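Local coordinates for protein cytochrome B5-HOST origin (Ostreococcus tauri virus 2, PDB 4B8N) that binds a single haem with two axial histidines and, as a viral cytochrome b5 of host origin, probably carries electrons between redox partners, at residues A[31-35]-A[36-40]; A[42-46]-A[47-51]; A[74-77]-A[78-82]. All coordinates share one frame; numbering follows the deposited sequence.

Contact 1: residues A[31-35]-A[36-40]; sequences WVIIK and DIVYD
Strands 29-34 and 37-40 form a beta hairpin closed by a type I' turn from Ile-34 to Ile-37, with Lys-35 and Asp-36 at its corner, both in the left-handed region that this turn requires. Val-32 and Tyr-39 make a hydrogen-bonded pair: Val-32 N gives to Tyr-39 O and Tyr-39 N to Val-32 O, each 2.9 Å long. At the turn, Ile-34 N reaches Ile-37 O at 3.0 Å. The return bond, Ile-37 N to Ile-34 O, is longer at 3.2 Å and comes in well above the carbonyl plane. Ile-34 O also accepts from a water, 2.7 Å away, that sits in the ring plane of Tyr-39 and bonds to its OH. The hairpin is the middle of the four-stranded antiparallel sheet of the cytochrome b5 domain, between strands 25-26 and 85-88, and Ile-34 touches the haem. On the face carrying Val-32, Ile-34, Ile-37 and Tyr-39, the tyrosine turns its edge to the neighbouring strand, with Val-32 O and Ile-34 O in the ring plane; chi1 of -60° swings CG beside the backbone N, and CE1 comes 3.9 Å from Ile-34 CB. Trp-31, Ile-33 and Val-38 look to the other side, toward Ile-21 of helix 18-22. There Trp-31 lays CE3 3.7 Å from Val-38 CG1, while its pyrrole end slants past the Asp-40 carboxylate, whose OD1 is hydrogen-bonded to Thr-42 OG1.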
loop_
_atom_site.group_PDB
_atom_site.type_symbol
_atom_site.label_atom_id
_atom_site.label_comp_id
_atom_site.label_asym_id
_atom_site.label_seq_id
_atom_site.Cartn_x
_atom_site.Cartn_y
_atom_site.Cartn_z
ATOM N N TRP A 31 -5.145 1.223 1.725
ATOM C CA TRP A 31 -3.891 1.941 1.501
ATOM C C TRP A 31 -2.824 1.273 2.275
ATOM O O TRP A 31 -3.072 0.797 3.378
ATOM C CB TRP A 31 -3.962 3.368 1.998
ATOM C CG TRP A 31 -4.848 4.317 1.242
ATOM C CD1 TRP A 31 -5.746 4.035 0.215
ATOM C CD2 TRP A 31 -4.977 5.761 1.480
ATOM N NE1 TRP A 31 -6.381 5.184 -0.202
ATOM C CE2 TRP A 31 -5.969 6.251 0.522
ATOM C CE3 TRP A 31 -4.380 6.666 2.356
ATOM C CZ2 TRP A 31 -6.330 7.589 0.455
ATOM C CZ3 TRP A 31 -4.764 8.013 2.285
ATOM C CH2 TRP A 31 -5.711 8.459 1.354
ATOM N N VAL A 32 -1.617 1.251 1.729
ATOM C CA VAL A 32 -0.471 0.628 2.397
ATOM C C VAL A 32 0.746 1.544 2.232
ATOM O O VAL A 32 0.946 2.104 1.150
ATOM C CB VAL A 32 -0.170 -0.784 1.820
ATOM C CG1 VAL A 32 1.068 -1.389 2.455
ATOM C CG2 VAL A 32 -1.355 -1.722 2.021
ATOM N N ILE A 33 1.533 1.701 3.302
ATOM C CA ILE A 33 2.768 2.500 3.267
ATOM C C ILE A 33 3.946 1.567 3.014
ATOM O O ILE A 33 4.118 0.574 3.722
ATOM C CB ILE A 33 3.051 3.271 4.591
ATOM C CG1 ILE A 33 1.870 4.168 5.009
ATOM C CG2 ILE A 33 4.339 4.106 4.456
ATOM C CD1 ILE A 33 1.903 4.588 6.482
ATOM N N ILE A 34 4.752 1.891 2.003
ATOM C CA ILE A 34 6.020 1.193 1.749
ATOM C C ILE A 34 7.087 2.261 1.496
ATOM O O ILE A 34 6.970 3.055 0.551
ATOM C CB ILE A 34 5.919 0.216 0.546
ATOM C CG1 ILE A 34 4.816 -0.824 0.785
ATOM C CG2 ILE A 34 7.269 -0.463 0.264
ATOM C CD1 ILE A 34 4.512 -1.703 -0.407
ATOM N N LYS A 35 8.105 2.274 2.356
ATOM C CA LYS A 35 9.174 3.288 2.374
ATOM C C LYS A 35 8.641 4.698 2.310
ATOM O O LYS A 35 9.064 5.474 1.448
ATOM C CB LYS A 35 10.190 3.073 1.238
ATOM C CG LYS A 35 10.776 1.667 1.185
ATOM C CD LYS A 35 11.942 1.564 0.220
ATOM C CE LYS A 35 11.480 1.682 -1.228
ATOM N NZ LYS A 35 10.443 0.676 -1.603
ATOM N N ASP A 36 7.684 5.007 3.189
ATOM C CA ASP A 36 7.143 6.361 3.348
ATOM C C ASP A 36 6.353 6.900 2.150
ATOM O O ASP A 36 6.070 8.113 2.069
ATOM C CB ASP A 36 8.254 7.337 3.780
ATOM C CG ASP A 36 8.783 7.042 5.192
ATOM O OD1 ASP A 36 8.056 6.445 6.022
ATOM O OD2 ASP A 36 9.938 7.402 5.469
ATOM N N ILE A 37 5.988 5.992 1.241
ATOM C CA ILE A 37 5.106 6.304 0.102
ATOM C C ILE A 37 3.786 5.554 0.255
ATOM O O ILE A 37 3.790 4.350 0.525
ATOM C CB ILE A 37 5.759 5.946 -1.257
ATOM C CG1 ILE A 37 7.010 6.807 -1.499
ATOM C CG2 ILE A 37 4.778 6.135 -2.415
ATOM C CD1 ILE A 37 6.732 8.300 -1.636
ATOM N N VAL A 38 2.663 6.260 0.090
ATOM C CA VAL A 38 1.344 5.644 0.251
ATOM C C VAL A 38 0.866 5.103 -1.099
ATOM O O VAL A 38 0.867 5.825 -2.087
ATOM C CB VAL A 38 0.311 6.650 0.811
ATOM C CG1 VAL A 38 -1.005 5.963 1.136
ATOM C CG2 VAL A 38 0.853 7.350 2.044
ATOM N N TYR A 39 0.481 3.828 -1.127
ATOM C CA TYR A 39 -0.102 3.190 -2.302
ATOM C C TYR A 39 -1.568 2.848 -2.030
ATOM O O TYR A 39 -1.898 2.363 -0.956
ATOM C CB TYR A 39 0.685 1.910 -2.635
ATOM C CG TYR A 39 2.149 2.166 -2.941
ATOM C CD1 TYR A 39 3.111 2.216 -1.924
ATOM C CD2 TYR A 39 2.564 2.405 -4.242
ATOM C CE1 TYR A 39 4.448 2.473 -2.209
ATOM C CE2 TYR A 39 3.893 2.647 -4.540
ATOM C CZ TYR A 39 4.831 2.691 -3.531
ATOM O OH TYR A 39 6.147 2.944 -3.857
ATOM N N ASP A 40 -2.442 3.113 -2.996
ATOM C CA ASP A 40 -3.816 2.646 -2.910
ATOM C C ASP A 40 -3.889 1.316 -3.627
ATOM O O ASP A 40 -3.886 1.264 -4.859
ATOM C CB ASP A 40 -4.811 3.648 -3.497
ATOM C CG ASP A 40 -6.269 3.169 -3.396
ATOM O OD1 ASP A 40 -6.533 2.003 -3.030
ATOM O OD2 ASP A 40 -7.165 3.979 -3.686
HETATM O O HOH W 1 8.115 3.030 -1.926
#

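Contact 2: residues A[42-46]-A[47-51]; sequences TKFLP and DHPGG. With HEM (protoporphyrin IX containing Fe), chain E.
Phe-44 and His-48 meet rim to rim in the loop that carries one of the two axial ligands of a cytochrome b5 haem, the His-Pro-Gly-Gly sequence of the family. Their planes are inclined at 52°, and neither ring lies over the other; the nearest carbons are Phe-44 CE2 and His-48 CD2, 3.6 Å apart. Both side chains leave the backbone with CG anti to N (chi1 close to 180° in each), and with this torsion both rings extend toward the porphyrin. Phe-44 ends against pyrrole B, with CE2 3.6 Å from HEM C2B, and the backbone at Asp-47 and His-48 passes over one of its faces, toward the rim. His-48 brings NE2 to 1.9 Å from the iron; His-71 is the second axial ligand.

The rotation of the imidazole is fixed at its far end. ND1 gives a nearly straight hydrogen bond of 2.7 Å to Gly-51 O, which lies in the ring plane, and such a bond would be expected to make the imidazole a somewhat stronger donor to the iron. Gly-50 N sits over the centre of one face of the ring. This return of the chain is a type I turn from His-48 to Gly-51, closed by Gly-51 N on His-48 O. Gly-50 CA lies 3.5 Å from HEM C4D, a close approach that glycine permits, and Gly-51 takes backbone angles (phi 92°) favoured by glycine. Before the ligand, His-48 N bonds to Leu-45 O from well above the carbonyl plane. A water bridges two carbonyls here, giving to Leu-45 O at 2.8 Å and to His-48 O at 3.0 Å.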
loop_
_atom_site.group_PDB
_atom_site.type_symbol
_atom_site.label_atom_id
_atom_site.label_comp_id
_atom_site.label_asym_id
_atom_site.label_seq_id
_atom_site.Cartn_x
_atom_site.Cartn_y
_atom_site.Cartn_z
ATOM N N THR A 42 -6.310 -0.992 -3.391
ATOM C CA THR A 42 -7.676 -1.538 -3.418
ATOM C C THR A 42 -7.911 -2.326 -4.720
ATOM O O THR A 42 -8.295 -3.505 -4.706
ATOM C CB THR A 42 -8.726 -0.400 -3.274
ATOM O OG1 THR A 42 -8.447 0.388 -2.106
ATOM C CG2 THR A 42 -10.122 -0.941 -3.205
ATOM N N LYS A 43 -7.642 -1.680 -5.850
ATOM C CA LYS A 43 -7.850 -2.333 -7.144
ATOM C C LYS A 43 -6.760 -3.358 -7.466
ATOM O O LYS A 43 -7.001 -4.326 -8.186
ATOM C CB LYS A 43 -7.995 -1.290 -8.259
ATOM C CG LYS A 43 -9.321 -0.542 -8.189
ATOM C CD LYS A 43 -9.359 0.622 -9.167
ATOM C CE LYS A 43 -10.727 1.287 -9.161
ATOM N NZ LYS A 43 -10.737 2.511 -10.002
ATOM N N PHE A 44 -5.574 -3.173 -6.913
ATOM C CA PHE A 44 -4.507 -4.171 -7.094
ATOM C C PHE A 44 -4.772 -5.509 -6.390
ATOM O O PHE A 44 -4.202 -6.535 -6.775
ATOM C CB PHE A 44 -3.146 -3.598 -6.660
ATOM C CG PHE A 44 -1.996 -4.569 -6.819
ATOM C CD1 PHE A 44 -1.563 -4.971 -8.085
ATOM C CD2 PHE A 44 -1.353 -5.095 -5.696
ATOM C CE1 PHE A 44 -0.510 -5.878 -8.226
ATOM C CE2 PHE A 44 -0.299 -5.990 -5.833
ATOM C CZ PHE A 44 0.119 -6.385 -7.098
ATOM N N LEU A 45 -5.636 -5.510 -5.374
ATOM C CA LEU A 45 -5.817 -6.695 -4.516
ATOM C C LEU A 45 -6.077 -8.011 -5.275
ATOM O O LEU A 45 -5.321 -8.968 -5.086
ATOM C CB LEU A 45 -6.870 -6.472 -3.416
ATOM C CG LEU A 45 -6.700 -5.383 -2.358
ATOM C CD1 LEU A 45 -7.856 -5.449 -1.364
ATOM C CD2 LEU A 45 -5.359 -5.504 -1.652
ATOM N N PRO A 46 -7.104 -8.051 -6.153
ATOM C CA PRO A 46 -7.305 -9.319 -6.862
ATOM C C PRO A 46 -6.185 -9.632 -7.855
ATOM O O PRO A 46 -6.063 -10.782 -8.297
ATOM C CB PRO A 46 -8.638 -9.116 -7.586
ATOM C CG PRO A 46 -8.775 -7.635 -7.728
ATOM C CD PRO A 46 -8.144 -7.057 -6.501
ATOM N N ASP A 47 -5.384 -8.624 -8.209
ATOM C CA ASP A 47 -4.254 -8.810 -9.137
ATOM C C ASP A 47 -2.973 -9.275 -8.454
ATOM O O ASP A 47 -2.022 -9.701 -9.114
ATOM C CB ASP A 47 -3.952 -7.521 -9.908
ATOM C CG ASP A 47 -5.056 -7.137 -10.866
ATOM O OD1 ASP A 47 -5.814 -8.023 -11.312
ATOM O OD2 ASP A 47 -5.158 -5.933 -11.170
ATOM N N HIS A 48 -2.935 -9.205 -7.131
ATOM C CA HIS A 48 -1.706 -9.518 -6.408
ATOM C C HIS A 48 -1.325 -10.980 -6.525
ATOM O O HIS A 48 -2.109 -11.846 -6.145
ATOM C CB HIS A 48 -1.866 -9.128 -4.944
ATOM C CG HIS A 48 -0.640 -9.393 -4.121
ATOM N ND1 HIS A 48 -0.688 -9.976 -2.910
ATOM C CD2 HIS A 48 0.699 -9.147 -4.388
ATOM C CE1 HIS A 48 0.557 -10.085 -2.421
ATOM N NE2 HIS A 48 1.405 -9.579 -3.331
ATOM N N PRO A 49 -0.112 -11.289 -7.040
ATOM C CA PRO A 49 0.179 -12.732 -7.111
ATOM C C PRO A 49 0.270 -13.437 -5.747
ATOM O O PRO A 49 0.155 -14.658 -5.700
ATOM C CB PRO A 49 1.507 -12.795 -7.877
ATOM C CG PRO A 49 1.523 -11.540 -8.691
ATOM C CD PRO A 49 0.856 -10.493 -7.818
ATOM N N GLY A 50 0.414 -12.679 -4.661
ATOM C CA GLY A 50 0.451 -13.252 -3.305
ATOM C C GLY A 50 -0.890 -13.309 -2.610
ATOM O O GLY A 50 -0.971 -13.656 -1.430
ATOM N N GLY A 51 -1.959 -12.971 -3.326
ATOM C CA GLY A 51 -3.305 -13.047 -2.754
ATOM C C GLY A 51 -3.762 -11.754 -2.115
ATOM O O GLY A 51 -2.941 -10.875 -1.817
HETATM C CHA HEM E . 4.172 -12.484 -3.909
HETATM C CHB HEM E . 3.787 -8.001 -6.107
HETATM C CHC HEM E . 2.603 -5.987 -1.891
HETATM C CHD HEM E . 2.927 -10.420 0.222
HETATM C C1A HEM E . 4.203 -11.388 -4.845
HETATM C C2A HEM E . 4.584 -11.606 -6.243
HETATM C C3A HEM E . 4.481 -10.294 -6.870
HETATM C C4A HEM E . 3.988 -9.387 -5.831
HETATM C CMA HEM E . 4.752 -9.967 -8.305
HETATM C CAA HEM E . 5.021 -12.893 -6.916
HETATM C CBA HEM E . 6.547 -12.893 -7.053
HETATM C CGA HEM E . 7.131 -13.071 -5.672
HETATM O O1A HEM E . 7.023 -14.193 -5.080
HETATM O O2A HEM E . 7.685 -12.069 -5.169
HETATM C C1B HEM E . 3.428 -7.031 -5.112
HETATM C C2B HEM E . 3.300 -5.609 -5.471
HETATM C C3B HEM E . 2.949 -5.043 -4.184
HETATM C C4B HEM E . 2.909 -6.188 -3.276
HETATM C CMB HEM E . 3.481 -4.956 -6.807
HETATM C CAB HEM E . 2.638 -3.624 -3.875
HETATM C CBB HEM E . 3.367 -2.966 -3.020
HETATM C C1C HEM E . 2.657 -6.985 -0.878
HETATM C C2C HEM E . 2.348 -6.690 0.544
HETATM C C3C HEM E . 2.445 -8.010 1.127
HETATM C C4C HEM E . 2.758 -8.996 0.060
HETATM C CMC HEM E . 2.012 -5.355 1.176
HETATM C CAC HEM E . 2.256 -8.316 2.552
HETATM C CBC HEM E . 3.356 -8.449 3.255
HETATM C C1D HEM E . 3.254 -11.418 -0.745
HETATM C C2D HEM E . 3.398 -12.828 -0.344
HETATM C C3D HEM E . 3.783 -13.450 -1.601
HETATM C C4D HEM E . 3.787 -12.315 -2.547
HETATM C CMD HEM E . 3.212 -13.493 1.012
HETATM C CAD HEM E . 4.091 -14.893 -1.894
HETATM C CBD HEM E . 5.601 -15.128 -1.973
HETATM C CGD HEM E . 5.944 -16.525 -2.488
HETATM O O1D HEM E . 5.072 -17.430 -2.502
HETATM O O2D HEM E . 7.112 -16.732 -2.884
HETATM N NA HEM E . 3.980 -9.983 -4.534
HETATM N NB HEM E . 3.237 -7.358 -3.824
HETATM N NC HEM E . 3.005 -8.329 -1.145
HETATM N ND HEM E . 3.511 -11.109 -2.044
HETATM FE FE HEM E . 3.244 -9.214 -2.889
HETATM O O HOH W 2 -5.017 -11.764 -5.251
#

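Contact 3: residues A[74-77]-A[78-82]; sequences NVLK and KYLTP. With HEM (protoporphyrin IX containing Fe), chain E.
Tyr-79 is set edge-on to a backbone carbonyl, Val-75 O lying in the ring plane 3.2 Å from Tyr-79 CD1, while one face of the same ring lies on a haem methyl. The tyrosine closes the short helix 75-79, which lines the haem pocket of the cytochrome b5 fold. HEM CMA sits toward the rim of that face, 3.3 Å from Tyr-79 CZ. The carbonyl thus meets the edge and the porphyrin methyl one face, and Tyr-79 CB rests on HEM CMB.

Val-75 points its CG1 at the macrocycle, 3.5 Å from HEM CHB; chi1 of 161° turns this methyl anti to the backbone N. Leu-80, the first residue past the helix, still crosses Leu-76, four residues earlier, with Leu-76 CD2 3.9 Å from Leu-80 CD1. The two leucines cover the vinyl and methyl of pyrrole B and also touch Tyr-39 of strand 37-40, while Phe-67 of helix 64-70 packs on Val-75 and Leu-76. Along the backbone, Lys-78 N bonds to Val-75 O, 3.1 Å away and three residues back, from above the carbonyl plane, and only weakly to Asn-74 O; Tyr-79 N adds a weak bond to Val-75 O. Beyond it a water bridges the end of the helix, giving to Lys-77 O and to Leu-80 O, each at 2.9 Å.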
loop_
_atom_site.group_PDB
_atom_site.type_symbol
_atom_site.label_atom_id
_atom_site.label_comp_id
_atom_site.label_asym_id
_atom_site.label_seq_id
_atom_site.Cartn_x
_atom_site.Cartn_y
_atom_site.Cartn_z
ATOM N N ASN A 74 12.875 -5.126 -7.995
ATOM C CA ASN A 74 12.285 -4.674 -9.262
ATOM C C ASN A 74 10.751 -4.734 -9.373
ATOM O O ASN A 74 10.181 -4.296 -10.371
ATOM C CB ASN A 74 12.921 -5.440 -10.419
ATOM C CG ASN A 74 12.942 -6.934 -10.173
ATOM O OD1 ASN A 74 11.911 -7.606 -10.246
ATOM N ND2 ASN A 74 14.116 -7.459 -9.857
ATOM N N VAL A 75 10.094 -5.249 -8.336
ATOM C CA VAL A 75 8.639 -5.472 -8.330
ATOM C C VAL A 75 7.783 -4.186 -8.364
ATOM O O VAL A 75 6.831 -4.093 -9.136
ATOM C CB VAL A 75 8.252 -6.371 -7.125
ATOM C CG1 VAL A 75 6.779 -6.266 -6.790
ATOM C CG2 VAL A 75 8.626 -7.823 -7.405
ATOM N N LEU A 76 8.101 -3.213 -7.513
ATOM C CA LEU A 76 7.310 -1.963 -7.429
ATOM C C LEU A 76 7.172 -1.243 -8.777
ATOM O O LEU A 76 6.083 -0.824 -9.172
ATOM C CB LEU A 76 7.929 -1.008 -6.409
ATOM C CG LEU A 76 7.463 -1.059 -4.953
ATOM C CD1 LEU A 76 8.236 -0.032 -4.143
ATOM C CD2 LEU A 76 5.961 -0.831 -4.823
ATOM N N LYS A 77 8.291 -1.122 -9.476
ATOM C CA LYS A 77 8.345 -0.456 -10.766
ATOM C C LYS A 77 7.696 -1.237 -11.901
ATOM O O LYS A 77 7.367 -0.647 -12.937
ATOM C CB LYS A 77 9.796 -0.103 -11.113
ATOM C CG LYS A 77 10.719 -1.283 -11.386
ATOM C CD LYS A 77 12.092 -0.784 -11.802
ATOM C CE LYS A 77 13.065 -1.934 -12.026
ATOM N NZ LYS A 77 14.424 -1.456 -12.398
ATOM N N LYS A 78 7.499 -2.546 -11.725
ATOM C CA LYS A 78 6.948 -3.364 -12.819
ATOM C C LYS A 78 5.477 -3.734 -12.705
ATOM O O LYS A 78 4.867 -4.189 -13.677
ATOM C CB LYS A 78 7.784 -4.624 -13.043
ATOM C CG LYS A 78 9.084 -4.342 -13.778
ATOM C CD LYS A 78 9.381 -5.394 -14.836
ATOM C CE LYS A 78 9.971 -6.655 -14.227
ATOM N NZ LYS A 78 10.364 -7.630 -15.284
ATOM N N TYR A 79 4.891 -3.547 -11.530
ATOM C CA TYR A 79 3.510 -3.992 -11.338
ATOM C C TYR A 79 2.491 -2.893 -11.103
ATOM O O TYR A 79 1.288 -3.131 -11.241
ATOM C CB TYR A 79 3.432 -5.043 -10.226
ATOM C CG TYR A 79 4.047 -6.363 -10.628
ATOM C CD1 TYR A 79 5.435 -6.544 -10.639
ATOM C CD2 TYR A 79 3.240 -7.434 -11.001
ATOM C CE1 TYR A 79 6.004 -7.761 -11.016
ATOM C CE2 TYR A 79 3.797 -8.652 -11.368
ATOM C CZ TYR A 79 5.175 -8.806 -11.378
ATOM O OH TYR A 79 5.712 -10.010 -11.748
ATOM N N LEU A 80 2.954 -1.698 -10.748
ATOM C CA LEU A 80 2.038 -0.616 -10.413
ATOM C C LEU A 80 2.079 0.544 -11.414
ATOM O O LEU A 80 3.107 0.795 -12.027
ATOM C CB LEU A 80 2.300 -0.124 -8.984
ATOM C CG LEU A 80 2.284 -1.170 -7.853
ATOM C CD1 LEU A 80 2.495 -0.484 -6.512
ATOM C CD2 LEU A 80 1.003 -2.014 -7.813
ATOM N N THR A 81 0.942 1.223 -11.574
ATOM C CA THR A 81 0.837 2.444 -12.391
ATOM C C THR A 81 0.842 3.684 -11.494
ATOM O O THR A 81 0.689 3.558 -10.275
ATOM C CB THR A 81 -0.437 2.430 -13.266
ATOM O OG1 THR A 81 -1.603 2.346 -12.439
ATOM C CG2 THR A 81 -0.428 1.236 -14.193
ATOM N N PRO A 82 1.053 4.885 -12.080
ATOM C CA PRO A 82 1.023 6.125 -11.289
ATOM C C PRO A 82 -0.290 6.382 -10.567
ATOM O O PRO A 82 -0.294 7.040 -9.528
ATOM C CB PRO A 82 1.243 7.216 -12.343
ATOM C CG PRO A 82 2.070 6.546 -13.381
ATOM C CD PRO A 82 1.594 5.121 -13.434
HETATM C CHA HEM E . 4.172 -12.484 -3.909
HETATM C CHB HEM E . 3.787 -8.001 -6.107
HETATM C CHC HEM E . 2.603 -5.987 -1.891
HETATM C CHD HEM E . 2.927 -10.420 0.222
HETATM C C1A HEM E . 4.203 -11.388 -4.845
HETATM C C2A HEM E . 4.584 -11.606 -6.243
HETATM C C3A HEM E . 4.481 -10.294 -6.870
HETATM C C4A HEM E . 3.988 -9.387 -5.831
HETATM C CMA HEM E . 4.752 -9.967 -8.305
HETATM C CAA HEM E . 5.021 -12.893 -6.916
HETATM C CBA HEM E . 6.547 -12.893 -7.053
HETATM C CGA HEM E . 7.131 -13.071 -5.672
HETATM O O1A HEM E . 7.023 -14.193 -5.080
HETATM O O2A HEM E . 7.685 -12.069 -5.169
HETATM C C1B HEM E . 3.428 -7.031 -5.112
HETATM C C2B HEM E . 3.300 -5.609 -5.471
HETATM C C3B HEM E . 2.949 -5.043 -4.184
HETATM C C4B HEM E . 2.909 -6.188 -3.276
HETATM C CMB HEM E . 3.481 -4.956 -6.807
HETATM C CAB HEM E . 2.638 -3.624 -3.875
HETATM C CBB HEM E . 3.367 -2.966 -3.020
HETATM C C1C HEM E . 2.657 -6.985 -0.878
HETATM C C2C HEM E . 2.348 -6.690 0.544
HETATM C C3C HEM E . 2.445 -8.010 1.127
HETATM C C4C HEM E . 2.758 -8.996 0.060
HETATM C CMC HEM E . 2.012 -5.355 1.176
HETATM C CAC HEM E . 2.256 -8.316 2.552
HETATM C CBC HEM E . 3.356 -8.449 3.255
HETATM C C1D HEM E . 3.254 -11.418 -0.745
HETATM C C2D HEM E . 3.398 -12.828 -0.344
HETATM C C3D HEM E . 3.783 -13.450 -1.601
HETATM C C4D HEM E . 3.787 -12.315 -2.547
HETATM C CMD HEM E . 3.212 -13.493 1.012
HETATM C CAD HEM E . 4.091 -14.893 -1.894
HETATM C CBD HEM E . 5.601 -15.128 -1.973
HETATM C CGD HEM E . 5.944 -16.525 -2.488
HETATM O O1D HEM E . 5.072 -17.430 -2.502
HETATM O O2D HEM E . 7.112 -16.732 -2.884
HETATM N NA HEM E . 3.980 -9.983 -4.534
HETATM N NB HEM E . 3.237 -7.358 -3.824
HETATM N NC HEM E . 3.005 -8.329 -1.145
HETATM N ND HEM E . 3.511 -11.109 -2.044
HETATM FE FE HEM E . 3.244 -9.214 -2.889
HETATM O O HOH W 3 5.031 0.596 -14.121
#

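Overall arrangement
The three contacts follow one another along the chain: the hairpin of contact 1, then, one residue on, the ligand loop of contact 2, and, after helices 52-56 and 64-70, the helix of contact 3. Their centres lie 13 to 15 Å apart within the one cytochrome b5 domain. Contacts 1 and 2 are joined by the chain and by the bond from Asp-40 to Thr-42; contact 3 packs against both: Tyr-39 CD2 is 3.7 Å from Leu-80 CD1, and Phe-44 CD1 is 3.9 Å from Leu-80 CD2. Leu-80 therefore links sheet and ligand loop beside pyrrole B. Phe-44, His-48, Pro-49 and Gly-50 line the haem with Val-75, Leu-76, Tyr-79 and Leu-80, and Ile-34 adds a hairpin residue.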